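Side-chain contacts in endo-1,4-b-d-mannanase (Trichoderma reesei, PDB 1QNR), which hydrolyses internal beta-1,4-mannosidic bonds in mannan-type polysaccharides, using a catalytic domain of glycoside hydrolase family 5 with the TIM-barrel fold: residues Q69-K74 / T81-A86; Q90-V95 / S153-S158; H241-S246 / D321-W326; E275-Q280 / P289-S294. All coordinates share one frame; numbering follows the deposited sequence.

How the contacts relate
The four contacts fall into two neighbouring pairs within one TIM-barrel domain. Contacts 1 and 2 have centres about 14 Å apart and meet where T84 O probably accepts from Q90 NE2 (3.1 Å), at the first residue of helix 90-102. Contacts 3 and 4 are closer, with centres about 10 Å apart; contact 3 lies on strand 238-242 and contact 4 on its neighbour, strand 272-277, and Y243 OH probably bonds to E276 OE1 (2.7 Å). This second pair borders the probable active site, since family 5 enzymes carry a catalytic glutamate at the strand end where E276 lies. One mannose unit touches Y243 and one S246. Contact 2 is about 30 Å from contact 4, centre to centre.

Contact 1. Residues Q69-K74 / T81-A86; sequences QIWFQK and TINTGA
The indole of W71 is overlapped on one face by the side chain of N83, whose CB stands 3.6 Å from the centroid of the six-membered ring and only 6° off its normal, a CH-pi contact. The amide follows across the same face toward the rim, its plane 30° from the ring. Tryptophan suits this place because its broad ring spans both the methylene and the amide. Setting CG opposite the backbone N (chi1 -172°) lets N83 ND2 donate at 3.0 Å to W71 O, the backbone carbonyl of the overlain residue, and also to D87. Its OD1 turns the other way and takes G85 N at 3.0 Å, closing an Asx turn, so asparagine serves both ends of its amide.

Along the backbone, N83 N donates to F72 O (2.9 Å), and K74 with T81 forms an antiparallel hydrogen-bonded pair, K74 N to T81 O at 2.8 Å. Between them Q73 and I82 are a non-hydrogen-bonded pair, their side chains side by side; the Q73 amide is held by D60, Y123 and Q143.

This hairpin adds strands 73-74 and 81-82 to strand 60-61, while F72 packs against Y147 of helix 138-155 and T91 of helix 90-102.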
# COMPACT_ATOMS: atom_id res chain seq x y z
N GLN A 69 -3.94 13.49 -20.39
CA GLN A 69 -3.37 13.21 -19.08
C GLN A 69 -4.31 12.33 -18.22
O GLN A 69 -5.54 12.52 -18.36
CB GLN A 69 -3.13 14.56 -18.37
CG GLN A 69 -2.10 15.38 -19.16
CD GLN A 69 -0.77 14.72 -18.94
OE1 GLN A 69 -0.46 14.37 -17.79
NE2 GLN A 69 -0.01 14.48 -19.99
N ILE A 70 -3.76 11.45 -17.43
CA ILE A 70 -4.61 10.55 -16.61
C ILE A 70 -5.13 11.29 -15.37
O ILE A 70 -4.40 12.07 -14.71
CB ILE A 70 -3.74 9.36 -16.15
CG1 ILE A 70 -3.18 8.58 -17.36
CG2 ILE A 70 -4.53 8.40 -15.25
CD1 ILE A 70 -4.22 8.26 -18.38
N TRP A 71 -6.40 11.02 -15.05
CA TRP A 71 -7.03 11.46 -13.80
C TRP A 71 -8.14 10.49 -13.41
O TRP A 71 -8.85 10.04 -14.35
CB TRP A 71 -7.55 12.93 -13.89
CG TRP A 71 -8.61 13.17 -14.93
CD1 TRP A 71 -8.39 13.25 -16.29
CD2 TRP A 71 -10.01 13.39 -14.74
NE1 TRP A 71 -9.58 13.53 -16.93
CE2 TRP A 71 -10.61 13.59 -16.01
CE3 TRP A 71 -10.85 13.39 -13.59
CZ2 TRP A 71 -11.98 13.82 -16.13
CZ3 TRP A 71 -12.23 13.61 -13.71
CH2 TRP A 71 -12.77 13.84 -14.99
N PHE A 72 -8.27 10.12 -12.10
CA PHE A 72 -9.34 9.18 -11.73
C PHE A 72 -10.53 9.96 -11.13
O PHE A 72 -11.66 9.45 -11.24
CB PHE A 72 -8.84 8.14 -10.75
CG PHE A 72 -7.76 7.16 -11.29
CD1 PHE A 72 -7.49 7.04 -12.65
CD2 PHE A 72 -7.06 6.35 -10.39
CE1 PHE A 72 -6.49 6.13 -13.08
CE2 PHE A 72 -6.08 5.44 -10.81
CZ PHE A 72 -5.82 5.35 -12.17
N GLN A 73 -10.34 11.10 -10.46
CA GLN A 73 -11.47 11.81 -9.83
C GLN A 73 -11.16 13.32 -9.78
O GLN A 73 -10.01 13.69 -9.41
CB GLN A 73 -11.64 11.22 -8.39
CG GLN A 73 -12.78 11.91 -7.61
CD GLN A 73 -13.06 11.28 -6.28
OE1 GLN A 73 -14.21 11.02 -5.85
NE2 GLN A 73 -12.02 11.01 -5.42
N LYS A 74 -12.20 14.14 -10.10
CA LYS A 74 -12.09 15.61 -9.97
C LYS A 74 -12.98 16.01 -8.79
O LYS A 74 -14.17 15.67 -8.76
CB LYS A 74 -12.57 16.26 -11.28
CG LYS A 74 -12.64 17.80 -11.05
CD LYS A 74 -13.10 18.56 -12.31
CE LYS A 74 -13.42 20.01 -11.90
NZ LYS A 74 -14.12 20.77 -13.00
N THR A 81 -16.55 14.57 -10.14
CA THR A 81 -16.72 13.63 -11.23
C THR A 81 -15.69 12.45 -11.07
O THR A 81 -14.51 12.72 -10.87
CB THR A 81 -16.35 14.35 -12.56
OG1 THR A 81 -17.27 15.48 -12.76
CG2 THR A 81 -16.65 13.36 -13.70
N ILE A 82 -16.15 11.24 -11.27
CA ILE A 82 -15.27 10.03 -11.24
C ILE A 82 -15.05 9.65 -12.69
O ILE A 82 -16.03 9.44 -13.43
CB ILE A 82 -15.86 8.89 -10.37
CG1 ILE A 82 -15.92 9.33 -8.91
CG2 ILE A 82 -14.98 7.59 -10.53
CD1 ILE A 82 -16.72 8.45 -7.98
N ASN A 83 -13.80 9.59 -13.17
CA ASN A 83 -13.49 9.31 -14.57
C ASN A 83 -13.33 7.84 -14.92
O ASN A 83 -12.34 7.21 -14.50
CB ASN A 83 -12.18 10.07 -14.95
CG ASN A 83 -11.86 10.03 -16.44
OD1 ASN A 83 -12.72 9.62 -17.26
ND2 ASN A 83 -10.63 10.39 -16.77
N THR A 84 -14.31 7.31 -15.65
CA THR A 84 -14.27 5.93 -16.10
C THR A 84 -13.91 5.81 -17.56
O THR A 84 -13.99 4.71 -18.15
CB THR A 84 -15.59 5.15 -15.84
OG1 THR A 84 -16.62 5.79 -16.63
CG2 THR A 84 -15.95 5.21 -14.35
N GLY A 85 -13.37 6.88 -18.18
CA GLY A 85 -12.96 6.84 -19.58
C GLY A 85 -11.56 6.27 -19.80
O GLY A 85 -10.88 5.76 -18.90
N ALA A 86 -11.06 6.35 -21.04
CA ALA A 86 -9.75 5.82 -21.41
C ALA A 86 -8.58 6.53 -20.75
O ALA A 86 -7.51 5.90 -20.56
CB ALA A 86 -9.60 5.95 -22.93

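Contact 2. Residues Q90-V95 / S153-S158; sequences QTLDYV and SRYANS. With NAG (2-acetamido-2-deoxy-beta-D-glucopyranose), chain G.
D93 and R154 form a bidentate salt bridge. R154 approaches side-on: NE donates to D93 OD1 and NH2 to D93 OD2, both at 2.9 Å and nearly straight. Each oxygen offers its syn lone pair, and the carboxylate and guanidinium planes lie 6° apart. A bend in the arginine chain at chi3 (92°) turns the flat group to meet the acid edge-on.

A hydrogen bond from an uncharged donor shares the same acid. Y155 OH donates to D93 OD1 at 2.7 Å, using the anti lone pair, with the ring plane 83° from the carboxylate. Tyrosine fits because it reaches the acid with a hydroxyl while keeping an apolar ring.

That ring supplies the apolar part: L92 CD2 lies 3.9 Å from Y155 CE2, and R154 CB sits over one face of the ring.

Within the type I turn Y155-S158, N157 ND2 carries an N-linked sugar through its 1.6 Å covalent bond to NAG C1.

Were D93 replaced by an alanine, the R154 guanidinium would probably lose its counter-charge and Y155 OH this acceptor. Three donated hydrogen bonds on one carboxylate are likely to favour its ionised form, joining helices 90-102 and 138-155 by charge as well as by packing.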
# COMPACT_ATOMS: atom_id res chain seq x y z
N GLN A 90 -9.97 3.18 -16.74
CA GLN A 90 -9.55 2.11 -17.67
C GLN A 90 -8.08 1.89 -17.62
O GLN A 90 -7.67 0.71 -17.97
CB GLN A 90 -10.01 2.52 -19.11
CG GLN A 90 -11.51 2.57 -19.28
CD GLN A 90 -11.97 2.89 -20.71
OE1 GLN A 90 -11.25 2.51 -21.64
NE2 GLN A 90 -13.13 3.49 -20.84
N THR A 91 -7.14 2.74 -17.22
CA THR A 91 -5.72 2.44 -17.06
C THR A 91 -5.59 1.43 -15.90
O THR A 91 -4.83 0.45 -16.02
CB THR A 91 -4.68 3.60 -16.85
OG1 THR A 91 -5.01 4.28 -15.60
CG2 THR A 91 -4.95 4.63 -17.96
N LEU A 92 -6.31 1.66 -14.77
CA LEU A 92 -6.27 0.64 -13.67
C LEU A 92 -6.95 -0.68 -14.08
O LEU A 92 -6.41 -1.76 -13.66
CB LEU A 92 -6.97 1.24 -12.44
CG LEU A 92 -6.87 0.42 -11.13
CD1 LEU A 92 -5.42 0.21 -10.68
CD2 LEU A 92 -7.65 1.15 -10.01
N ASP A 93 -7.94 -0.63 -14.98
CA ASP A 93 -8.53 -1.93 -15.39
C ASP A 93 -7.46 -2.80 -16.07
O ASP A 93 -7.43 -4.04 -15.92
CB ASP A 93 -9.66 -1.72 -16.43
CG ASP A 93 -10.91 -1.06 -15.91
OD1 ASP A 93 -11.13 -0.98 -14.68
OD2 ASP A 93 -11.75 -0.67 -16.79
N TYR A 94 -6.57 -2.20 -16.89
CA TYR A 94 -5.54 -2.99 -17.57
C TYR A 94 -4.54 -3.60 -16.60
O TYR A 94 -3.99 -4.68 -16.77
CB TYR A 94 -4.88 -2.21 -18.75
CG TYR A 94 -4.06 -3.22 -19.59
CD1 TYR A 94 -4.72 -4.08 -20.49
CD2 TYR A 94 -2.70 -3.40 -19.42
CE1 TYR A 94 -4.02 -5.04 -21.21
CE2 TYR A 94 -2.01 -4.36 -20.13
CZ TYR A 94 -2.67 -5.18 -21.02
OH TYR A 94 -1.98 -6.13 -21.79
N VAL A 95 -4.18 -2.79 -15.53
CA VAL A 95 -3.31 -3.33 -14.48
C VAL A 95 -3.91 -4.55 -13.83
O VAL A 95 -3.19 -5.55 -13.62
CB VAL A 95 -3.01 -2.19 -13.44
CG1 VAL A 95 -2.21 -2.74 -12.25
CG2 VAL A 95 -2.22 -1.08 -14.10
N SER A 153 -16.40 -1.79 -6.77
CA SER A 153 -17.37 -2.53 -7.60
C SER A 153 -16.77 -2.97 -8.91
O SER A 153 -17.36 -3.97 -9.48
CB SER A 153 -18.62 -1.67 -7.81
OG SER A 153 -18.30 -0.51 -8.54
N ARG A 154 -15.68 -2.40 -9.41
CA ARG A 154 -15.10 -2.89 -10.65
C ARG A 154 -14.44 -4.24 -10.51
O ARG A 154 -14.36 -5.03 -11.51
CB ARG A 154 -14.00 -1.91 -11.23
CG ARG A 154 -14.65 -0.61 -11.65
CD ARG A 154 -13.62 0.43 -12.15
NE ARG A 154 -13.40 0.38 -13.62
CZ ARG A 154 -14.23 0.94 -14.50
NH1 ARG A 154 -15.33 1.62 -14.09
NH2 ARG A 154 -14.01 0.84 -15.82
N TYR A 155 -13.80 -4.51 -9.34
CA TYR A 155 -12.91 -5.68 -9.22
C TYR A 155 -13.33 -6.59 -8.09
O TYR A 155 -12.58 -7.50 -7.69
CB TYR A 155 -11.44 -5.24 -9.00
CG TYR A 155 -11.03 -4.05 -9.88
CD1 TYR A 155 -11.05 -4.17 -11.27
CD2 TYR A 155 -10.56 -2.86 -9.32
CE1 TYR A 155 -10.73 -3.09 -12.11
CE2 TYR A 155 -10.22 -1.80 -10.17
CZ TYR A 155 -10.27 -1.92 -11.53
OH TYR A 155 -9.89 -0.83 -12.30
N ALA A 156 -14.55 -6.39 -7.50
CA ALA A 156 -14.99 -7.17 -6.33
C ALA A 156 -14.94 -8.67 -6.53
O ALA A 156 -14.73 -9.43 -5.54
CB ALA A 156 -16.42 -6.75 -5.86
N ASN A 157 -15.11 -9.20 -7.78
CA ASN A 157 -15.09 -10.63 -8.00
C ASN A 157 -13.84 -11.14 -8.73
O ASN A 157 -13.75 -12.33 -9.14
CB ASN A 157 -16.33 -11.10 -8.78
CG ASN A 157 -17.59 -10.71 -8.06
OD1 ASN A 157 -18.13 -9.57 -8.00
ND2 ASN A 157 -18.20 -11.73 -7.39
N SER A 158 -12.84 -10.27 -8.83
CA SER A 158 -11.56 -10.66 -9.42
C SER A 158 -10.67 -11.37 -8.39
O SER A 158 -10.50 -10.85 -7.25
CB SER A 158 -10.79 -9.39 -9.95
OG SER A 158 -9.43 -9.85 -10.37
C1 NAG G . -19.53 -11.62 -6.48
C2 NAG G . -20.46 -12.78 -6.77
C3 NAG G . -21.63 -12.57 -5.79
C4 NAG G . -21.12 -12.49 -4.33
C5 NAG G . -20.09 -11.34 -4.18
C6 NAG G . -19.48 -11.28 -2.78
C7 NAG G . -20.95 -13.71 -9.00
C8 NAG G . -21.61 -13.44 -10.31
N2 NAG G . -20.91 -12.61 -8.18
O3 NAG G . -22.50 -13.71 -5.93
O4 NAG G . -22.27 -12.17 -3.47
O5 NAG G . -19.04 -11.62 -5.12
O6 NAG G . -18.71 -10.03 -2.66
O7 NAG G . -20.57 -14.77 -8.61

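Contact 3. Residues H241-S246 / D321-W326; sequences HLYPDS and DPYTVW
The hydroxyl of Y323 is gripped by two waters that link it to the start of helix 244-247. One water donates to Y323 OH at 2.7 Å and is also hydrogen-bonded to S246 OG. The other accepts from Y323 OH (3.2 Å) and from D245 N (3.0 Å), and donates to D245 OD2 at 2.8 Å; that carboxylate oxygen also takes Q280 N.

The rings meet as an edge-to-face pair, the edge of Y243 toward the face of Y323, with planes at 61° and centroids 5.3 Å apart. Y243 CD1 comes nearest, 3.8 Å from Y323 CZ. With CG beside the backbone N (chi1 -67°), the Y323 ring is directed toward Y243. Tyrosine suits position 323 because one side chain offers both an aromatic face and a hydroxyl. Its backbone is set by an Asx turn, Y323 N donating to D321 OD1 (2.9 Å). A leucine in place of Y323 would probably deprive both waters of their shared partner and the Y243 edge of its aromatic face.

A beta-D-mannopyranose lies against Y243, the N-cap residue between strand 238-242 and helix 244-247. W306 of strand 300-309 touches both tyrosine side chains, and Y243 OH bonds to E276 of strand 272-277.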
# COMPACT_ATOMS: atom_id res chain seq x y z
N HIS A 241 5.57 0.52 7.85
CA HIS A 241 6.58 1.00 6.89
C HIS A 241 7.89 1.37 7.66
O HIS A 241 7.83 1.32 8.86
CB HIS A 241 6.05 2.27 6.15
CG HIS A 241 4.76 2.05 5.36
ND1 HIS A 241 4.12 3.07 4.68
CD2 HIS A 241 3.94 0.98 5.15
CE1 HIS A 241 3.06 2.64 4.03
NE2 HIS A 241 2.89 1.34 4.34
N LEU A 242 8.99 1.63 6.91
CA LEU A 242 10.24 1.86 7.68
C LEU A 242 11.18 2.75 6.82
O LEU A 242 11.69 2.36 5.75
CB LEU A 242 10.97 0.56 7.97
CG LEU A 242 12.41 0.62 8.56
CD1 LEU A 242 12.39 1.36 9.93
CD2 LEU A 242 12.97 -0.81 8.74
N TYR A 243 11.47 3.95 7.37
CA TYR A 243 12.36 4.91 6.70
C TYR A 243 13.23 5.68 7.70
O TYR A 243 12.94 6.82 8.06
CB TYR A 243 11.53 5.93 5.89
CG TYR A 243 10.79 5.31 4.65
CD1 TYR A 243 11.49 5.04 3.50
CD2 TYR A 243 9.45 5.03 4.76
CE1 TYR A 243 10.82 4.47 2.41
CE2 TYR A 243 8.76 4.41 3.71
CZ TYR A 243 9.45 4.19 2.54
OH TYR A 243 8.81 3.70 1.39
N PRO A 244 14.30 5.01 8.16
CA PRO A 244 15.22 5.67 9.14
C PRO A 244 15.75 7.03 8.65
O PRO A 244 15.88 7.95 9.51
CB PRO A 244 16.34 4.65 9.29
CG PRO A 244 15.68 3.31 9.01
CD PRO A 244 14.75 3.65 7.84
N ASP A 245 16.02 7.22 7.36
CA ASP A 245 16.48 8.54 6.89
C ASP A 245 15.49 9.65 7.07
O ASP A 245 15.93 10.80 7.20
CB ASP A 245 16.85 8.52 5.38
CG ASP A 245 17.91 7.51 5.03
OD1 ASP A 245 19.01 7.70 5.53
OD2 ASP A 245 17.59 6.55 4.29
N SER A 246 14.19 9.42 7.05
CA SER A 246 13.20 10.48 7.22
C SER A 246 12.84 10.61 8.70
O SER A 246 12.26 11.63 9.12
CB SER A 246 11.83 10.10 6.57
OG SER A 246 11.99 10.13 5.16
N ASP A 321 12.84 7.27 -7.61
CA ASP A 321 13.31 8.14 -6.51
C ASP A 321 14.59 7.52 -5.94
O ASP A 321 15.12 6.50 -6.48
CB ASP A 321 12.17 8.30 -5.47
CG ASP A 321 11.85 7.07 -4.65
OD1 ASP A 321 12.52 6.02 -4.75
OD2 ASP A 321 10.80 7.23 -3.89
N PRO A 322 15.22 8.03 -4.89
CA PRO A 322 16.50 7.51 -4.38
C PRO A 322 16.41 6.11 -3.78
O PRO A 322 17.44 5.54 -3.42
CB PRO A 322 16.92 8.58 -3.33
CG PRO A 322 16.26 9.85 -3.88
CD PRO A 322 14.86 9.38 -4.30
N TYR A 323 15.19 5.55 -3.59
CA TYR A 323 15.01 4.21 -3.06
C TYR A 323 14.69 3.22 -4.16
O TYR A 323 14.45 2.00 -3.88
CB TYR A 323 13.74 4.33 -2.14
CG TYR A 323 13.94 5.21 -0.89
CD1 TYR A 323 14.82 4.83 0.11
CD2 TYR A 323 13.16 6.34 -0.77
CE1 TYR A 323 14.95 5.61 1.30
CE2 TYR A 323 13.26 7.11 0.43
CZ TYR A 323 14.18 6.73 1.39
OH TYR A 323 14.26 7.50 2.55
N THR A 324 14.66 3.61 -5.42
CA THR A 324 14.37 2.64 -6.50
C THR A 324 15.43 1.56 -6.63
O THR A 324 16.67 1.78 -6.59
CB THR A 324 14.27 3.45 -7.83
OG1 THR A 324 13.11 4.27 -7.80
CG2 THR A 324 14.22 2.50 -9.04
N VAL A 325 14.94 0.29 -6.73
CA VAL A 325 15.78 -0.89 -7.02
C VAL A 325 15.45 -1.25 -8.46
O VAL A 325 14.34 -1.69 -8.79
CB VAL A 325 15.49 -2.06 -6.04
CG1 VAL A 325 16.32 -3.30 -6.47
CG2 VAL A 325 15.73 -1.67 -4.58
N TRP A 326 16.37 -0.99 -9.40
CA TRP A 326 16.12 -1.18 -10.84
C TRP A 326 16.18 -2.66 -11.23
O TRP A 326 17.14 -3.38 -10.82
CB TRP A 326 17.17 -0.41 -11.66
CG TRP A 326 17.06 1.11 -11.53
CD1 TRP A 326 17.85 1.93 -10.71
CD2 TRP A 326 16.10 1.94 -12.22
NE1 TRP A 326 17.37 3.22 -10.86
CE2 TRP A 326 16.32 3.24 -11.74
CE3 TRP A 326 15.06 1.73 -13.11
CZ2 TRP A 326 15.56 4.32 -12.21
CZ3 TRP A 326 14.27 2.80 -13.57
CH2 TRP A 326 14.56 4.12 -13.10
O HOH W 1 15.09 5.61 5.02
O HOH W 2 12.00 9.00 2.95

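Contact 4. Residues E275-Q280 / P289-S294; sequences EEYGAQ and PWQTTS
The indole of W290 meets the chain at Y277-A279 with its rim: Y277 CD1 and G278 O both lie at the edge in the plane of the ring, while A279 CB approaches obliquely, 4.1 Å from W290 CH2. This is the packing of helix on strand within a beta-alpha-beta unit of the TIM barrel, in which strand 272-277 leads through helix 283-295 to strand 300-309. The Y277 and W290 side chains run antiparallel alongside one another, with Y277 CD1 3.9 Å from W290 CE3. At the ring's edge W290 CH2 is 3.7 Å from G278 O. The small methyl of A279 lies against the ring without crowding it. L242 of strand 238-242 and I258 of helix 253-267 also pack on W290, and its indole nitrogen has its polar partner in Y251.

While E275 and E276 pair with R54, Y277 turns its ring toward the helix. Its CG lies between the backbone N and the carbonyl carbon (chi1 55°), a setting that sends the hydroxyl past the tryptophan to the next helix residue, Q291. Glutamine is well placed there, long enough to bring an amide to a buried phenol that is also hydrogen-bonded to D303. Q291 NE2 donates to Y277 OH at 3.0 Å and 175°, with the oxygen only 3° out of the amide plane.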
# COMPACT_ATOMS: atom_id res chain seq x y z
N GLU A 275 5.23 -3.42 4.69
CA GLU A 275 4.66 -2.99 3.39
C GLU A 275 5.47 -1.97 2.60
O GLU A 275 5.26 -1.88 1.38
CB GLU A 275 3.24 -2.44 3.69
CG GLU A 275 2.45 -1.98 2.45
CD GLU A 275 1.06 -1.44 2.81
OE1 GLU A 275 0.96 -0.43 3.54
OE2 GLU A 275 0.07 -2.04 2.24
N GLU A 276 6.36 -1.22 3.27
CA GLU A 276 7.30 -0.34 2.57
C GLU A 276 8.60 -0.26 3.36
O GLU A 276 8.50 -0.20 4.61
CB GLU A 276 6.82 1.12 2.42
CG GLU A 276 5.54 1.38 1.60
CD GLU A 276 5.25 2.84 1.47
OE1 GLU A 276 6.13 3.71 1.80
OE2 GLU A 276 4.13 3.26 1.07
N TYR A 277 9.75 -0.15 2.71
CA TYR A 277 11.00 0.13 3.44
C TYR A 277 12.07 0.58 2.43
O TYR A 277 12.06 0.17 1.27
CB TYR A 277 11.50 -1.09 4.23
CG TYR A 277 11.70 -2.36 3.45
CD1 TYR A 277 12.89 -2.72 2.80
CD2 TYR A 277 10.67 -3.33 3.36
CE1 TYR A 277 13.06 -3.91 2.12
CE2 TYR A 277 10.82 -4.53 2.68
CZ TYR A 277 12.01 -4.84 2.03
OH TYR A 277 12.19 -6.03 1.33
N GLY A 278 13.04 1.35 2.93
CA GLY A 278 14.19 1.70 2.07
C GLY A 278 15.27 2.36 2.92
O GLY A 278 14.96 3.02 3.94
N ALA A 279 16.49 2.29 2.42
CA ALA A 279 17.66 3.02 2.98
C ALA A 279 18.28 3.81 1.86
O ALA A 279 18.60 3.24 0.81
CB ALA A 279 18.66 2.01 3.57
N GLN A 280 18.54 5.13 2.06
CA GLN A 280 19.11 5.91 0.94
C GLN A 280 20.58 5.55 0.71
O GLN A 280 21.02 5.64 -0.46
CB GLN A 280 18.98 7.42 1.25
CG GLN A 280 17.55 7.84 0.92
CD GLN A 280 17.26 9.32 0.96
OE1 GLN A 280 16.21 9.79 1.43
NE2 GLN A 280 18.20 10.12 0.49
N PRO A 289 19.70 -7.14 6.16
CA PRO A 289 19.38 -7.60 7.52
C PRO A 289 17.89 -7.45 7.90
O PRO A 289 17.33 -8.31 8.61
CB PRO A 289 20.31 -6.75 8.42
CG PRO A 289 21.41 -6.29 7.53
CD PRO A 289 20.80 -6.12 6.14
N TRP A 290 17.24 -6.40 7.36
CA TRP A 290 15.80 -6.24 7.60
C TRP A 290 14.94 -7.37 6.99
O TRP A 290 14.01 -7.86 7.61
CB TRP A 290 15.30 -4.89 7.07
CG TRP A 290 15.94 -3.64 7.59
CD1 TRP A 290 16.70 -3.45 8.76
CD2 TRP A 290 15.88 -2.36 6.99
NE1 TRP A 290 17.12 -2.17 8.87
CE2 TRP A 290 16.61 -1.43 7.80
CE3 TRP A 290 15.22 -1.82 5.84
CZ2 TRP A 290 16.76 -0.08 7.48
CZ3 TRP A 290 15.34 -0.48 5.53
CH2 TRP A 290 16.09 0.40 6.36
N GLN A 291 15.34 -7.75 5.76
CA GLN A 291 14.61 -8.83 5.07
C GLN A 291 14.84 -10.13 5.85
O GLN A 291 13.84 -10.85 6.03
CB GLN A 291 15.21 -8.98 3.64
CG GLN A 291 14.95 -7.75 2.78
CD GLN A 291 15.42 -7.97 1.34
OE1 GLN A 291 16.50 -8.63 1.13
NE2 GLN A 291 14.67 -7.40 0.41
N THR A 292 16.06 -10.37 6.38
CA THR A 292 16.23 -11.60 7.17
C THR A 292 15.45 -11.55 8.48
O THR A 292 14.83 -12.57 8.88
CB THR A 292 17.74 -11.77 7.48
OG1 THR A 292 18.40 -12.04 6.22
CG2 THR A 292 17.99 -12.93 8.45
N THR A 293 15.43 -10.42 9.17
CA THR A 293 14.61 -10.30 10.38
C THR A 293 13.15 -10.60 10.09
O THR A 293 12.47 -11.36 10.82
CB THR A 293 14.85 -8.93 11.03
OG1 THR A 293 16.24 -8.76 11.39
CG2 THR A 293 13.98 -8.68 12.26
N SER A 294 12.59 -9.97 9.03
CA SER A 294 11.16 -10.18 8.72
C SER A 294 10.87 -11.62 8.39
O SER A 294 9.93 -12.22 8.97
CB SER A 294 10.83 -9.22 7.53
OG SER A 294 9.41 -9.30 7.28